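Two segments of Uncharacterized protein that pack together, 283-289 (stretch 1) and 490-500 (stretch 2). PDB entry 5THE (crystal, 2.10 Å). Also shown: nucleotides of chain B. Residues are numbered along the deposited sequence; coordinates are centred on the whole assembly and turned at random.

Stretch 1 (283-289) SIASLVG
Stretch 2 (490-500) APVYYADLLCT

How do the two backbones lie against each other? Stretch 1 is an extended strand, with phi/psi near -120/145 throughout most of its length, and stretch 2 is a regular α-helix; their axes approach to 7.4 Å and their N-to-C directions differ by 139°, so they cross obliquely, nearer antiparallel than parallel. The register is set by two CA–CA pairs, Ser-286 CA to Cys-499 CA at 5.5 Å and Val-288 CA to Ala-495 CA at 5.8 Å. The strand's alternation turns Ile-284, Ser-286 and Val-288 toward the helix, while Ala-285 and Leu-287 point away.

Which bump fills the hollow at the Val-288 end? Val-288, chi1 m, is the bump, and Pro-491 O, Tyr-494 CB, Ala-495 and Leu-498 CD2 line the hollow. Val-288 CG2 lies 3.5 Å from Pro-491 O, 4.0 Å from Tyr-494 CB and 4.0 Å from Ala-495 N. Ala-495 ends at its methyl, and Ala-495 CB lies 4.3 Å from Val-288 CG2. Val-288 CG1 meets Leu-498 CD2 at 3.8 Å. Tyr-494, chi1 m, starts toward the strand, but its ring leads away.

Why does a serine suit the middle? The short Ser-286 side chain fits the gap beside Leu-498, which is in the t, p rotamer: Ser-286 CB lies 3.7 Å from Leu-498 CG. With chi1 p, Ser-286 OG donates a hydrogen bond to Ala-495 O at 2.8 Å. Ala-495 O also accepts the helical bond from Cys-499 N, at 3.0 Å, so the buried hydroxyl finds its partner without breaking the helix.

What closes the contact at the Ile-284 end? Cys-499 points sideways, chi1 -96°, and lays its sulfur along the strand: Cys-499 SG is 3.5 Å from Ile-284 O and 3.4 Å from Ser-286 OG. Ile-284, in the m, t rotamer, adds buried apolar bulk beside it. Altogether 389 Å² is buried, counting both sides.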

ATOM      1  N   SER A 283      19.026   4.225  -6.957  1.00 31.25           N
ATOM      2  CA  SER A 283      17.713   4.277  -6.349  1.00 31.13           C
ATOM      3  C   SER A 283      16.840   3.112  -6.841  1.00 25.68           C
ATOM      4  O   SER A 283      17.151   2.421  -7.819  1.00 26.64           O
ATOM      5  CB  SER A 283      17.069   5.629  -6.647  1.00 30.52           C
ATOM      6  OG  SER A 283      17.890   6.656  -6.135  1.00 34.46           O
ATOM      7  N   ILE A 284      15.729   2.901  -6.137  1.00 26.94           N
ATOM      8  CA  ILE A 284      14.781   1.831  -6.429  1.00 26.95           C
ATOM      9  C   ILE A 284      13.420   2.465  -6.667  1.00 26.33           C
ATOM     10  O   ILE A 284      12.977   3.294  -5.870  1.00 24.50           O
ATOM     11  CB  ILE A 284      14.709   0.807  -5.280  1.00 27.51           C
ATOM     12  CG1 ILE A 284      16.074   0.172  -5.066  1.00 25.57           C
ATOM     13  CG2 ILE A 284      13.642  -0.267  -5.567  1.00 21.78           C
ATOM     14  CD1 ILE A 284      16.150  -0.818  -3.920  1.00 23.75           C
ATOM     15  N   ALA A 285      12.767   2.079  -7.764  1.00 25.15           N
ATOM     16  CA  ALA A 285      11.429   2.543  -8.098  1.00 30.40           C
ATOM     17  C   ALA A 285      10.469   1.363  -8.091  1.00 28.73           C
ATOM     18  O   ALA A 285      10.863   0.229  -8.375  1.00 25.14           O
ATOM     19  CB  ALA A 285      11.384   3.229  -9.480  1.00 27.01           C
ATOM     20  N   SER A 286       9.213   1.639  -7.756  1.00 22.26           N
ATOM     21  CA  SER A 286       8.169   0.631  -7.767  1.00 27.04           C
ATOM     22  C   SER A 286       6.938   1.198  -8.460  1.00 27.70           C
ATOM     23  O   SER A 286       6.750   2.411  -8.544  1.00 27.69           O
ATOM     24  CB  SER A 286       7.816   0.164  -6.350  1.00 22.34           C
ATOM     25  OG  SER A 286       7.196   1.217  -5.641  1.00 26.93           O
ATOM     26  N   LEU A 287       6.119   0.303  -8.998  1.00 21.56           N
ATOM     27  CA  LEU A 287       4.873   0.676  -9.650  1.00 20.71           C
ATOM     28  C   LEU A 287       3.863  -0.413  -9.333  1.00 23.76           C
ATOM     29  O   LEU A 287       4.065  -1.564  -9.722  1.00 27.87           O
ATOM     30  CB  LEU A 287       5.046   0.821 -11.170  1.00 17.56           C
ATOM     31  CG  LEU A 287       3.756   1.189 -11.905  1.00 23.12           C
ATOM     32  CD1 LEU A 287       3.328   2.612 -11.540  1.00 19.54           C
ATOM     33  CD2 LEU A 287       3.858   1.002 -13.446  1.00 20.99           C
ATOM     34  N   VAL A 288       2.794  -0.058  -8.610  1.00 21.00           N
ATOM     35  CA  VAL A 288       1.717  -0.990  -8.309  1.00 20.83           C
ATOM     36  C   VAL A 288       0.507  -0.569  -9.118  1.00 23.61           C
ATOM     37  O   VAL A 288       0.380   0.586  -9.537  1.00 18.53           O
ATOM     38  CB  VAL A 288       1.366  -1.050  -6.805  1.00 21.00           C
ATOM     39  CG1 VAL A 288       2.583  -1.475  -5.969  1.00 21.96           C
ATOM     40  CG2 VAL A 288       0.832   0.298  -6.332  1.00 19.60           C
ATOM     41  N   GLY A 289      -0.395  -1.521  -9.338  1.00 20.45           N
ATOM     42  CA  GLY A 289      -1.593  -1.220 -10.093  1.00 22.50           C
ATOM     43  C   GLY A 289      -2.791  -2.057  -9.701  1.00 23.19           C
ATOM     44  O   GLY A 289      -2.655  -3.227  -9.335  1.00 25.66           O
ATOM     45  N   ALA A 490      -4.338   4.609  -0.934  1.00 23.55           N
ATOM     46  CA  ALA A 490      -3.743   3.280  -0.819  1.00 25.57           C
ATOM     47  C   ALA A 490      -2.714   2.961  -1.905  1.00 20.21           C
ATOM     48  O   ALA A 490      -1.691   2.344  -1.574  1.00 21.77           O
ATOM     49  CB  ALA A 490      -4.859   2.229  -0.805  1.00 23.60           C
ATOM     50  N   PRO A 491      -2.900   3.339  -3.178  1.00 24.30           N
ATOM     51  CA  PRO A 491      -1.850   3.052  -4.175  1.00 25.59           C
ATOM     52  C   PRO A 491      -0.500   3.614  -3.797  1.00 28.01           C
ATOM     53  O   PRO A 491       0.521   2.975  -4.070  1.00 26.08           O
ATOM     54  CB  PRO A 491      -2.382   3.728  -5.450  1.00 25.99           C
ATOM     55  CG  PRO A 491      -3.837   3.828  -5.245  1.00 38.11           C
ATOM     56  CD  PRO A 491      -4.068   4.002  -3.794  1.00 27.19           C
ATOM     57  N   VAL A 492      -0.476   4.816  -3.204  1.00 26.76           N
ATOM     58  CA  VAL A 492       0.779   5.441  -2.806  1.00 21.42           C
ATOM     59  C   VAL A 492       1.412   4.660  -1.668  1.00 22.38           C
ATOM     60  O   VAL A 492       2.595   4.311  -1.714  1.00 23.45           O
ATOM     61  CB  VAL A 492       0.546   6.911  -2.414  1.00 26.67           C
ATOM     62  CG1 VAL A 492       1.819   7.513  -1.753  1.00 23.62           C
ATOM     63  CG2 VAL A 492       0.124   7.720  -3.617  1.00 27.44           C
ATOM     64  N   TYR A 493       0.625   4.375  -0.636  1.00 24.40           N
ATOM     65  CA  TYR A 493       1.106   3.567   0.476  1.00 25.23           C
ATOM     66  C   TYR A 493       1.637   2.223  -0.022  1.00 21.88           C
ATOM     67  O   TYR A 493       2.731   1.793   0.357  1.00 22.57           O
ATOM     68  CB  TYR A 493      -0.037   3.378   1.479  1.00 23.07           C
ATOM     69  CG  TYR A 493       0.324   3.484   2.956  1.00 24.11           C
ATOM     70  CD1 TYR A 493       1.321   2.690   3.515  1.00 30.88           C
ATOM     71  CD2 TYR A 493      -0.392   4.340   3.808  1.00 23.63           C
ATOM     72  CE1 TYR A 493       1.635   2.777   4.882  1.00 32.43           C
ATOM     73  CE2 TYR A 493      -0.090   4.443   5.158  1.00 20.22           C
ATOM     74  CZ  TYR A 493       0.921   3.657   5.696  1.00 30.59           C
ATOM     75  OH  TYR A 493       1.212   3.761   7.040  1.00 31.00           O
ATOM     76  N   TYR A 494       0.875   1.550  -0.888  1.00 17.05           N
ATOM     77  CA  TYR A 494       1.331   0.279  -1.455  1.00 18.33           C
ATOM     78  C   TYR A 494       2.656   0.426  -2.193  1.00 24.84           C
ATOM     79  O   TYR A 494       3.538  -0.435  -2.075  1.00 23.62           O
ATOM     80  CB  TYR A 494       0.290  -0.278  -2.415  1.00 17.64           C
ATOM     81  CG  TYR A 494      -0.989  -0.724  -1.762  1.00 24.38           C
ATOM     82  CD1 TYR A 494      -0.990  -1.254  -0.473  1.00 23.55           C
ATOM     83  CD2 TYR A 494      -2.195  -0.641  -2.444  1.00 21.27           C
ATOM     84  CE1 TYR A 494      -2.171  -1.686   0.122  1.00 27.43           C
ATOM     85  CE2 TYR A 494      -3.384  -1.065  -1.858  1.00 22.27           C
ATOM     86  CZ  TYR A 494      -3.362  -1.578  -0.571  1.00 23.02           C
ATOM     87  OH  TYR A 494      -4.529  -1.995   0.012  1.00 24.79           O
ATOM     88  N   ALA A 495       2.793   1.485  -2.999  1.00 26.39           N
ATOM     89  CA  ALA A 495       4.033   1.685  -3.742  1.00 26.56           C
ATOM     90  C   ALA A 495       5.198   1.936  -2.800  1.00 20.18           C
ATOM     91  O   ALA A 495       6.307   1.437  -3.034  1.00 22.22           O
ATOM     92  CB  ALA A 495       3.884   2.843  -4.733  1.00 25.39           C
ATOM     93  N   ASP A 496       4.973   2.727  -1.739  1.00 22.65           N
ATOM     94  CA  ASP A 496       6.025   2.941  -0.745  1.00 27.71           C
ATOM     95  C   ASP A 496       6.483   1.617  -0.158  1.00 25.97           C
ATOM     96  O   ASP A 496       7.685   1.357  -0.045  1.00 26.47           O
ATOM     97  CB  ASP A 496       5.542   3.865   0.377  1.00 22.94           C
ATOM     98  CG  ASP A 496       5.160   5.224  -0.118  1.00 28.37           C
ATOM     99  OD1 ASP A 496       5.596   5.611  -1.220  1.00 30.71           O
ATOM    100  OD2 ASP A 496       4.423   5.916   0.606  1.00 25.87           O
ATOM    101  N   LEU A 497       5.525   0.767   0.234  1.00 21.34           N
ATOM    102  CA  LEU A 497       5.855  -0.516   0.849  1.00 18.71           C
ATOM    103  C   LEU A 497       6.594  -1.433  -0.111  1.00 23.25           C
ATOM    104  O   LEU A 497       7.441  -2.219   0.318  1.00 23.98           O
ATOM    105  CB  LEU A 497       4.579  -1.199   1.335  1.00 18.00           C
ATOM    106  CG  LEU A 497       3.873  -0.382   2.424  1.00 22.54           C
ATOM    107  CD1 LEU A 497       2.538  -1.031   2.760  1.00 27.12           C
ATOM    108  CD2 LEU A 497       4.769  -0.325   3.647  1.00 18.94           C
ATOM    109  N   LEU A 498       6.265  -1.382  -1.402  1.00 21.08           N
ATOM    110  CA  LEU A 498       6.959  -2.248  -2.342  1.00 21.92           C
ATOM    111  C   LEU A 498       8.400  -1.788  -2.529  1.00 22.91           C
ATOM    112  O   LEU A 498       9.317  -2.617  -2.603  1.00 25.69           O
ATOM    113  CB  LEU A 498       6.207  -2.291  -3.674  1.00 19.96           C
ATOM    114  CG  LEU A 498       6.882  -3.082  -4.801  1.00 25.58           C
ATOM    115  CD1 LEU A 498       7.250  -4.476  -4.317  1.00 21.98           C
ATOM    116  CD2 LEU A 498       5.947  -3.154  -6.043  1.00 19.75           C
ATOM    117  N   CYS A 499       8.616  -0.470  -2.600  1.00 22.27           N
ATOM    118  CA  CYS A 499       9.978   0.063  -2.606  1.00 24.25           C
ATOM    119  C   CYS A 499      10.759  -0.387  -1.385  1.00 26.03           C
ATOM    120  O   CYS A 499      11.951  -0.717  -1.483  1.00 27.07           O
ATOM    121  CB  CYS A 499       9.950   1.582  -2.641  1.00 26.44           C
ATOM    122  SG  CYS A 499      10.098   2.277  -4.244  1.00 32.03           S
ATOM    123  N   THR A 500      10.120  -0.370  -0.214  1.00 23.27           N
ATOM    124  CA  THR A 500      10.804  -0.815   0.995  1.00 23.31           C
ATOM    125  C   THR A 500      11.139  -2.295   0.911  1.00 24.90           C
ATOM    126  O   THR A 500      12.250  -2.705   1.268  1.00 25.33           O
ATOM    127  CB  THR A 500       9.947  -0.512   2.222  1.00 21.69           C
ATOM    128  OG1 THR A 500       9.782   0.895   2.299  1.00 23.68           O
ATOM    129  CG2 THR A 500      10.604  -1.024   3.531  1.00 18.72           C
TER
ATOM    130  P     A B   5      -1.100   6.139   8.666  1.00 21.39           P
ATOM    131  OP1   A B   5      -1.669   6.949   7.552  1.00 22.60           O
ATOM    132  OP2   A B   5       0.169   5.398   8.502  1.00 24.23           O
ATOM    133  O5'   A B   5      -1.016   7.101   9.922  1.00 20.46           O
ATOM    134  C5'   A B   5      -2.147   7.865  10.303  1.00 21.89           C
ATOM    135  C4'   A B   5      -2.020   8.355  11.721  1.00 20.39           C
ATOM    136  O4'   A B   5      -1.966   7.222  12.622  1.00 25.65           O
ATOM    137  C3'   A B   5      -0.753   9.140  12.024  1.00 15.95           C
ATOM    138  O3'   A B   5      -0.901  10.498  11.679  1.00 19.56           O
ATOM    139  C2'   A B   5      -0.561   8.912  13.519  1.00 23.58           C
ATOM    140  O2'   A B   5      -1.419   9.758  14.267  1.00 26.98           O
ATOM    141  C1'   A B   5      -1.078   7.485  13.681  1.00 26.39           C
ATOM    142  N9    A B   5       0.006   6.501  13.626  1.00 34.23           N
ATOM    143  C8    A B   5       0.589   5.913  12.529  1.00 29.59           C
ATOM    144  N7    A B   5       1.538   5.068  12.855  1.00 36.78           N
ATOM    145  C5    A B   5       1.570   5.120  14.243  1.00 43.74           C
ATOM    146  C6    A B   5       2.357   4.452  15.184  1.00 58.18           C
ATOM    147  N6    A B   5       3.301   3.579  14.829  1.00 58.55           N
ATOM    148  N1    A B   5       2.129   4.731  16.496  1.00 70.29           N
ATOM    149  C2    A B   5       1.169   5.620  16.823  1.00 67.86           C
ATOM    150  N3    A B   5       0.358   6.310  16.017  1.00 50.54           N
ATOM    151  C4    A B   5       0.629   6.003  14.736  1.00 40.70           C
ATOM    152  P     A B   4       0.310   0.410   9.090  1.00 23.34           P
ATOM    153  OP1   A B   4       0.561   0.080   7.663  1.00 26.22           O
ATOM    154  OP2   A B   4       1.378   0.368  10.095  1.00 26.53           O
ATOM    155  O5'   A B   4      -0.376   1.844   9.150  1.00 25.45           O
ATOM    156  C5'   A B   4      -1.652   2.039   8.570  1.00 22.47           C
ATOM    157  C4'   A B   4      -2.584   2.772   9.495  1.00 19.97           C
ATOM    158  O4'   A B   4      -2.824   1.992  10.687  1.00 23.30           O
ATOM    159  C3'   A B   4      -2.093   4.108  10.015  1.00 21.09           C
ATOM    160  O3'   A B   4      -2.277   5.125   9.052  1.00 22.41           O
ATOM    161  C2'   A B   4      -2.929   4.286  11.277  1.00 24.34           C
ATOM    162  O2'   A B   4      -4.257   4.678  10.943  1.00 25.47           O
ATOM    163  C1'   A B   4      -2.981   2.843  11.794  1.00 27.65           C
ATOM    164  N9    A B   4      -1.878   2.550  12.717  1.00 32.26           N
ATOM    165  C8    A B   4      -0.567   2.317  12.385  1.00 35.12           C
ATOM    166  N7    A B   4       0.205   2.078  13.415  1.00 36.67           N
ATOM    167  C5    A B   4      -0.663   2.156  14.489  1.00 37.94           C
ATOM    168  C6    A B   4      -0.439   1.985  15.848  1.00 44.42           C
ATOM    169  N6    A B   4       0.781   1.708  16.322  1.00 48.21           N
ATOM    170  N1    A B   4      -1.504   2.112  16.672  1.00 54.27           N
ATOM    171  C2    A B   4      -2.713   2.389  16.135  1.00 56.16           C
ATOM    172  N3    A B   4      -3.053   2.566  14.855  1.00 43.10           N
ATOM    173  C4    A B   4      -1.958   2.443  14.083  1.00 41.80           C